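Local coordinates for protein L-threonine-O-3-phosphate decarboxylase (Porphyromonas gingivalis, PDB 3FKD) that probably uses pyridoxal 5'-phosphate as cofactor, presumably to decarboxylate L-threonine O-3-phosphate, at residues His36-Pro50 with Thr224-Phe238. Sequence-based numbering, arbitrary orientation.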
loop_
_atom_site.group_PDB
_atom_site.type_symbol
_atom_site.label_atom_id
_atom_site.label_comp_id
_atom_site.label_asym_id
_atom_site.label_seq_id
_atom_site.Cartn_x
_atom_site.Cartn_y
_atom_site.Cartn_z
ATOM N N HIS A 36 -3.290 -19.190 -11.170
ATOM C CA HIS A 36 -3.344 -19.325 -9.706
ATOM C C HIS A 36 -4.160 -18.217 -8.978
ATOM O O HIS A 36 -4.949 -18.512 -8.101
ATOM C CB HIS A 36 -1.939 -19.485 -9.089
ATOM C CG HIS A 36 -1.956 -19.771 -7.616
ATOM N ND1 HIS A 36 -2.247 -21.019 -7.101
ATOM C CD2 HIS A 36 -1.738 -18.966 -6.547
ATOM C CE1 HIS A 36 -2.197 -20.977 -5.780
ATOM N NE2 HIS A 36 -1.886 -19.743 -5.419
ATOM N N LEU A 37 -3.985 -16.960 -9.349
ATOM C CA LEU A 37 -4.791 -15.887 -8.775
ATOM C C LEU A 37 -6.281 -15.977 -9.124
ATOM O O LEU A 37 -7.154 -15.520 -8.366
ATOM C CB LEU A 37 -4.257 -14.529 -9.225
ATOM C CG LEU A 37 -2.801 -14.318 -8.837
ATOM C CD1 LEU A 37 -2.268 -13.036 -9.528
ATOM C CD2 LEU A 37 -2.531 -14.369 -7.314
ATOM N N VAL A 38 -6.562 -16.534 -10.296
ATOM C CA VAL A 38 -7.927 -16.672 -10.766
ATOM C C VAL A 38 -8.613 -17.719 -9.884
ATOM O O VAL A 38 -9.776 -17.582 -9.472
ATOM C CB VAL A 38 -7.931 -17.057 -12.261
ATOM C CG1 VAL A 38 -9.327 -17.378 -12.731
ATOM C CG2 VAL A 38 -7.326 -15.913 -13.090
ATOM N N GLU A 39 -7.852 -18.752 -9.562
ATOM C CA GLU A 39 -8.346 -19.816 -8.700
ATOM C C GLU A 39 -8.604 -19.351 -7.253
ATOM O O GLU A 39 -9.593 -19.765 -6.625
ATOM C CB GLU A 39 -7.407 -21.031 -8.778
ATOM C CG GLU A 39 -7.505 -21.772 -10.124
ATOM C CD GLU A 39 -6.427 -22.812 -10.328
ATOM O OE1 GLU A 39 -5.608 -23.001 -9.405
ATOM O OE2 GLU A 39 -6.387 -23.433 -11.414
ATOM N N ASN A 40 -7.731 -18.490 -6.736
ATOM C CA ASN A 40 -7.856 -17.990 -5.370
ATOM C C ASN A 40 -8.339 -16.571 -5.286
ATOM O O ASN A 40 -8.006 -15.844 -4.347
ATOM C CB ASN A 40 -6.541 -18.140 -4.620
ATOM C CG ASN A 40 -6.075 -19.577 -4.591
ATOM O OD1 ASN A 40 -6.457 -20.349 -3.695
ATOM N ND2 ASN A 40 -5.274 -19.965 -5.601
ATOM N N LEU A 41 -9.175 -16.196 -6.243
ATOM C CA LEU A 41 -9.699 -14.848 -6.298
ATOM C C LEU A 41 -10.556 -14.438 -5.100
ATOM O O LEU A 41 -10.626 -13.255 -4.762
ATOM C CB LEU A 41 -10.431 -14.590 -7.602
ATOM C CG LEU A 41 -10.470 -13.079 -7.882
ATOM C CD1 LEU A 41 -9.064 -12.428 -7.945
ATOM C CD2 LEU A 41 -11.270 -12.766 -9.129
ATOM N N ASN A 42 -11.200 -15.400 -4.451
ATOM C CA ASN A 42 -11.985 -15.100 -3.273
ATOM C C ASN A 42 -11.200 -14.484 -2.112
ATOM O O ASN A 42 -11.806 -13.895 -1.211
ATOM C CB ASN A 42 -12.718 -16.324 -2.794
ATOM C CG ASN A 42 -13.828 -16.705 -3.708
ATOM O OD1 ASN A 42 -14.263 -15.899 -4.543
ATOM N ND2 ASN A 42 -14.327 -17.943 -3.555
ATOM N N CYS A 43 -9.868 -14.591 -2.145
ATOM C CA CYS A 43 -9.051 -13.928 -1.140
ATOM C C CYS A 43 -9.335 -12.415 -1.040
ATOM O O CYS A 43 -9.076 -11.832 -0.001
ATOM C CB CYS A 43 -7.560 -14.169 -1.384
ATOM S SG CYS A 43 -6.821 -13.104 -2.671
ATOM N N ILE A 44 -9.881 -11.787 -2.088
ATOM C CA ILE A 44 -10.199 -10.361 -2.007
ATOM C C ILE A 44 -11.375 -10.028 -1.046
ATOM O O ILE A 44 -11.609 -8.855 -0.679
ATOM C CB ILE A 44 -10.504 -9.733 -3.389
ATOM C CG1 ILE A 44 -11.769 -10.334 -3.996
ATOM C CG2 ILE A 44 -9.347 -9.890 -4.342
ATOM C CD1 ILE A 44 -12.084 -9.798 -5.399
ATOM N N ARG A 45 -12.115 -11.070 -0.670
ATOM C CA ARG A 45 -13.314 -10.973 0.174
ATOM C C ARG A 45 -12.960 -11.069 1.646
ATOM O O ARG A 45 -13.808 -10.841 2.498
ATOM C CB ARG A 45 -14.280 -12.133 -0.135
ATOM C CG ARG A 45 -14.968 -12.060 -1.471
ATOM C CD ARG A 45 -15.482 -13.413 -1.831
ATOM N NE ARG A 45 -16.211 -13.371 -3.087
ATOM C CZ ARG A 45 -16.838 -14.417 -3.614
ATOM N NH1 ARG A 45 -16.821 -15.576 -2.969
ATOM N NH2 ARG A 45 -17.490 -14.307 -4.776
ATOM N N HIS A 46 -11.725 -11.444 1.953
ATOM C CA HIS A 46 -11.324 -11.482 3.350
ATOM C C HIS A 46 -10.078 -10.635 3.611
ATOM O O HIS A 46 -9.201 -10.483 2.757
ATOM C CB HIS A 46 -11.177 -12.919 3.834
ATOM C CG HIS A 46 -12.307 -13.800 3.391
ATOM N ND1 HIS A 46 -12.116 -14.964 2.669
ATOM C CD2 HIS A 46 -13.650 -13.647 3.503
ATOM C CE1 HIS A 46 -13.287 -15.516 2.401
ATOM N NE2 HIS A 46 -14.234 -14.733 2.890
ATOM N N TYR A 47 -10.034 -10.040 4.789
ATOM C CA TYR A 47 -8.856 -9.323 5.185
ATOM C C TYR A 47 -7.675 -10.255 4.932
ATOM O O TYR A 47 -7.820 -11.455 5.044
ATOM C CB TYR A 47 -8.988 -8.876 6.648
ATOM C CG TYR A 47 -9.933 -7.690 6.756
ATOM C CD1 TYR A 47 -9.468 -6.386 6.584
ATOM C CD2 TYR A 47 -11.294 -7.879 6.972
ATOM C CE1 TYR A 47 -10.312 -5.330 6.637
ATOM C CE2 TYR A 47 -12.147 -6.827 7.003
ATOM C CZ TYR A 47 -11.652 -5.539 6.855
ATOM O OH TYR A 47 -12.514 -4.453 6.937
ATOM N N PRO A 48 -6.516 -9.705 4.535
ATOM C CA PRO A 48 -5.339 -10.575 4.590
ATOM C C PRO A 48 -4.891 -10.679 6.035
ATOM O O PRO A 48 -5.322 -9.886 6.880
ATOM C CB PRO A 48 -4.281 -9.805 3.799
ATOM C CG PRO A 48 -4.830 -8.425 3.610
ATOM C CD PRO A 48 -6.167 -8.306 4.269
ATOM N N GLU A 49 -4.012 -11.616 6.333
ATOM C CA GLU A 49 -3.330 -11.518 7.615
ATOM C C GLU A 49 -2.858 -10.061 7.735
ATOM O O GLU A 49 -2.331 -9.518 6.783
ATOM C CB GLU A 49 -2.185 -12.533 7.731
ATOM C CG GLU A 49 -2.659 -13.973 7.494
ATOM C CD GLU A 49 -1.519 -14.985 7.461
ATOM O OE1 GLU A 49 -0.407 -14.654 7.933
ATOM O OE2 GLU A 49 -1.737 -16.120 6.965
ATOM N N PRO A 50 -3.101 -9.429 8.887
ATOM C CA PRO A 50 -2.809 -8.017 9.149
ATOM C C PRO A 50 -1.324 -7.828 9.026
ATOM O O PRO A 50 -0.759 -6.767 8.783
ATOM C CB PRO A 50 -3.167 -7.859 10.637
ATOM C CG PRO A 50 -3.983 -9.055 10.981
ATOM C CD PRO A 50 -3.561 -10.140 10.088
ATOM N N THR A 224 1.594 -0.658 9.820
ATOM C CA THR A 224 0.149 -0.511 9.843
ATOM C C THR A 224 -0.464 -1.811 9.379
ATOM O O THR A 224 0.036 -2.403 8.453
ATOM C CB THR A 224 -0.293 0.696 8.968
ATOM O OG1 THR A 224 -0.289 0.364 7.582
ATOM C CG2 THR A 224 0.664 1.899 9.168
ATOM N N PRO A 225 -1.541 -2.282 10.040
ATOM C CA PRO A 225 -2.068 -3.612 9.665
ATOM C C PRO A 225 -2.801 -3.620 8.336
ATOM O O PRO A 225 -3.338 -2.589 7.930
ATOM C CB PRO A 225 -3.069 -3.961 10.803
ATOM C CG PRO A 225 -3.400 -2.648 11.466
ATOM C CD PRO A 225 -2.426 -1.570 10.993
ATOM N N TRP A 226 -2.862 -4.805 7.714
ATOM C CA TRP A 226 -3.418 -4.984 6.385
ATOM C C TRP A 226 -2.801 -3.998 5.356
ATOM O O TRP A 226 -3.476 -3.519 4.425
ATOM C CB TRP A 226 -4.950 -4.907 6.378
ATOM C CG TRP A 226 -5.653 -5.497 7.562
ATOM C CD1 TRP A 226 -5.838 -6.833 7.848
ATOM C CD2 TRP A 226 -6.339 -4.771 8.587
ATOM N NE1 TRP A 226 -6.571 -6.974 9.005
ATOM C CE2 TRP A 226 -6.877 -5.727 9.492
ATOM C CE3 TRP A 226 -6.521 -3.403 8.853
ATOM C CZ2 TRP A 226 -7.599 -5.357 10.631
ATOM C CZ3 TRP A 226 -7.214 -3.030 9.973
ATOM C CH2 TRP A 226 -7.764 -4.015 10.861
ATOM N N ALA A 227 -1.510 -3.720 5.510
ATOM C CA ALA A 227 -0.775 -2.906 4.525
ATOM C C ALA A 227 -0.394 -3.673 3.234
ATOM O O ALA A 227 -0.161 -3.043 2.189
ATOM C CB ALA A 227 0.451 -2.322 5.147
ATOM N N VAL A 228 -0.357 -5.006 3.319
ATOM C CA VAL A 228 -0.052 -5.862 2.166
ATOM C C VAL A 228 -1.302 -6.601 1.689
ATOM O O VAL A 228 -1.843 -7.440 2.416
ATOM C CB VAL A 228 1.076 -6.894 2.490
ATOM C CG1 VAL A 228 1.425 -7.675 1.276
ATOM C CG2 VAL A 228 2.320 -6.171 3.026
ATOM N N ASN A 229 -1.752 -6.288 0.480
ATOM C CA ASN A 229 -3.009 -6.820 -0.001
ATOM C C ASN A 229 -2.962 -8.340 -0.311
ATOM O O ASN A 229 -1.880 -8.928 -0.490
ATOM C CB ASN A 229 -3.530 -6.000 -1.193
ATOM C CG ASN A 229 -2.699 -6.207 -2.466
ATOM O OD1 ASN A 229 -2.874 -7.204 -3.168
ATOM N ND2 ASN A 229 -1.762 -5.277 -2.739
ATOM N N ALA A 230 -4.156 -8.937 -0.361
ATOM C CA ALA A 230 -4.365 -10.394 -0.303
ATOM C C ALA A 230 -3.872 -11.134 -1.511
ATOM O O ALA A 230 -3.260 -12.177 -1.381
ATOM C CB ALA A 230 -5.875 -10.739 -0.055
ATOM N N LEU A 231 -4.164 -10.598 -2.687
ATOM C CA LEU A 231 -3.734 -11.199 -3.936
ATOM C C LEU A 231 -2.235 -11.160 -4.042
ATOM O O LEU A 231 -1.655 -12.095 -4.577
ATOM C CB LEU A 231 -4.301 -10.450 -5.120
ATOM C CG LEU A 231 -5.761 -10.716 -5.425
ATOM C CD1 LEU A 231 -6.182 -9.712 -6.496
ATOM C CD2 LEU A 231 -6.028 -12.206 -5.841
ATOM N N ALA A 232 -1.617 -10.078 -3.565
ATOM C CA ALA A 232 -0.156 -9.965 -3.590
ATOM C C ALA A 232 0.475 -11.024 -2.722
ATOM O O ALA A 232 1.494 -11.614 -3.101
ATOM C CB ALA A 232 0.343 -8.542 -3.177
ATOM N N ILE A 233 -0.121 -11.269 -1.560
ATOM C CA ILE A 233 0.394 -12.277 -0.633
ATOM C C ILE A 233 0.374 -13.628 -1.358
ATOM O O ILE A 233 1.301 -14.431 -1.260
ATOM C CB ILE A 233 -0.400 -12.311 0.742
ATOM C CG1 ILE A 233 0.211 -11.313 1.748
ATOM C CG2 ILE A 233 -0.324 -13.656 1.371
ATOM C CD1 ILE A 233 -0.806 -10.635 2.694
ATOM N N GLU A 234 -0.686 -13.800 -2.134
ATOM C CA GLU A 234 -0.993 -15.025 -2.833
ATOM C C GLU A 234 -0.046 -15.251 -4.041
ATOM O O GLU A 234 0.440 -16.359 -4.253
ATOM C CB GLU A 234 -2.472 -14.983 -3.232
ATOM C CG GLU A 234 -2.998 -16.208 -3.889
ATOM C CD GLU A 234 -3.133 -17.431 -2.965
ATOM O OE1 GLU A 234 -2.981 -17.309 -1.744
ATOM O OE2 GLU A 234 -3.407 -18.534 -3.497
ATOM N N ALA A 235 0.242 -14.185 -4.785
ATOM C CA ALA A 235 1.212 -14.241 -5.871
ATOM C C ALA A 235 2.586 -14.605 -5.351
ATOM O O ALA A 235 3.265 -15.481 -5.902
ATOM C CB ALA A 235 1.266 -12.919 -6.619
ATOM N N ALA A 236 3.000 -13.939 -4.283
ATOM C CA ALA A 236 4.312 -14.195 -3.694
ATOM C C ALA A 236 4.489 -15.629 -3.204
ATOM O O ALA A 236 5.540 -16.234 -3.441
ATOM C CB ALA A 236 4.630 -13.189 -2.565
ATOM N N LYS A 237 3.480 -16.145 -2.506
ATOM C CA LYS A 237 3.476 -17.527 -2.028
ATOM C C LYS A 237 3.707 -18.523 -3.170
ATOM O O LYS A 237 4.477 -19.473 -3.041
ATOM C CB LYS A 237 2.145 -17.837 -1.327
ATOM C CG LYS A 237 2.199 -17.632 0.156
ATOM C CD LYS A 237 0.816 -17.581 0.765
ATOM C CE LYS A 237 0.873 -17.161 2.248
ATOM N NZ LYS A 237 -0.452 -16.958 2.852
ATOM N N PHE A 238 3.032 -18.285 -4.290
ATOM C CA PHE A 238 3.191 -19.071 -5.511
ATOM C C PHE A 238 4.612 -18.994 -6.128
ATOM O O PHE A 238 5.232 -20.016 -6.417
ATOM C CB PHE A 238 2.138 -18.653 -6.540
ATOM C CG PHE A 238 1.960 -19.648 -7.638
ATOM C CD1 PHE A 238 2.469 -19.410 -8.895
ATOM C CD2 PHE A 238 1.300 -20.833 -7.412
ATOM C CE1 PHE A 238 2.301 -20.329 -9.906
ATOM C CE2 PHE A 238 1.148 -21.748 -8.416
ATOM C CZ PHE A 238 1.643 -21.498 -9.657
HETATM O O HOH W 1 -1.452 -7.481 5.084
#
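Packing of an N-terminal arm over a helix at the dimer interface joins His36-Pro50 to Thr224-Phe238 in the fold-type I (aspartate aminotransferase-like) architecture of pyridoxal-phosphate enzymes. The end of helix 31-39, a 3-10 turn and a loop carrying Pro48 and Pro50 run along helix 230-241 and the loop before it. At one end the His36 ring forms an offset stack on Phe238, planes 21° apart, while Asn40 ND2, hydrogen-bonded to His36 O, lies toward the rim of the opposite face of the imidazole. With CG anti to the backbone N (chi1 -176°) and a bend at chi2, Glu234 brings OE2 within 2.7 Å of His36 NE2, a weak hydrogen bond. In the middle, Leu231 CD2 meets Cys43 SG at 3.4 Å and Leu41 CD1 at 3.7 Å, while Leu231 CD1 touches Ile44 CG2; Leu231 packs on Leu231 of the second subunit. Farther along, Tyr47 CD1 and Pro50 CB cover opposite faces of the Trp226 indole, and Pro48 O sits at its edge, in plane, 3.2 Å from Trp226 CD1. A water donates to Glu49 O and Val228 O, bridging the two backbones. Close to this water, Trp226 N donates to Pro50 O at 3.1 Å.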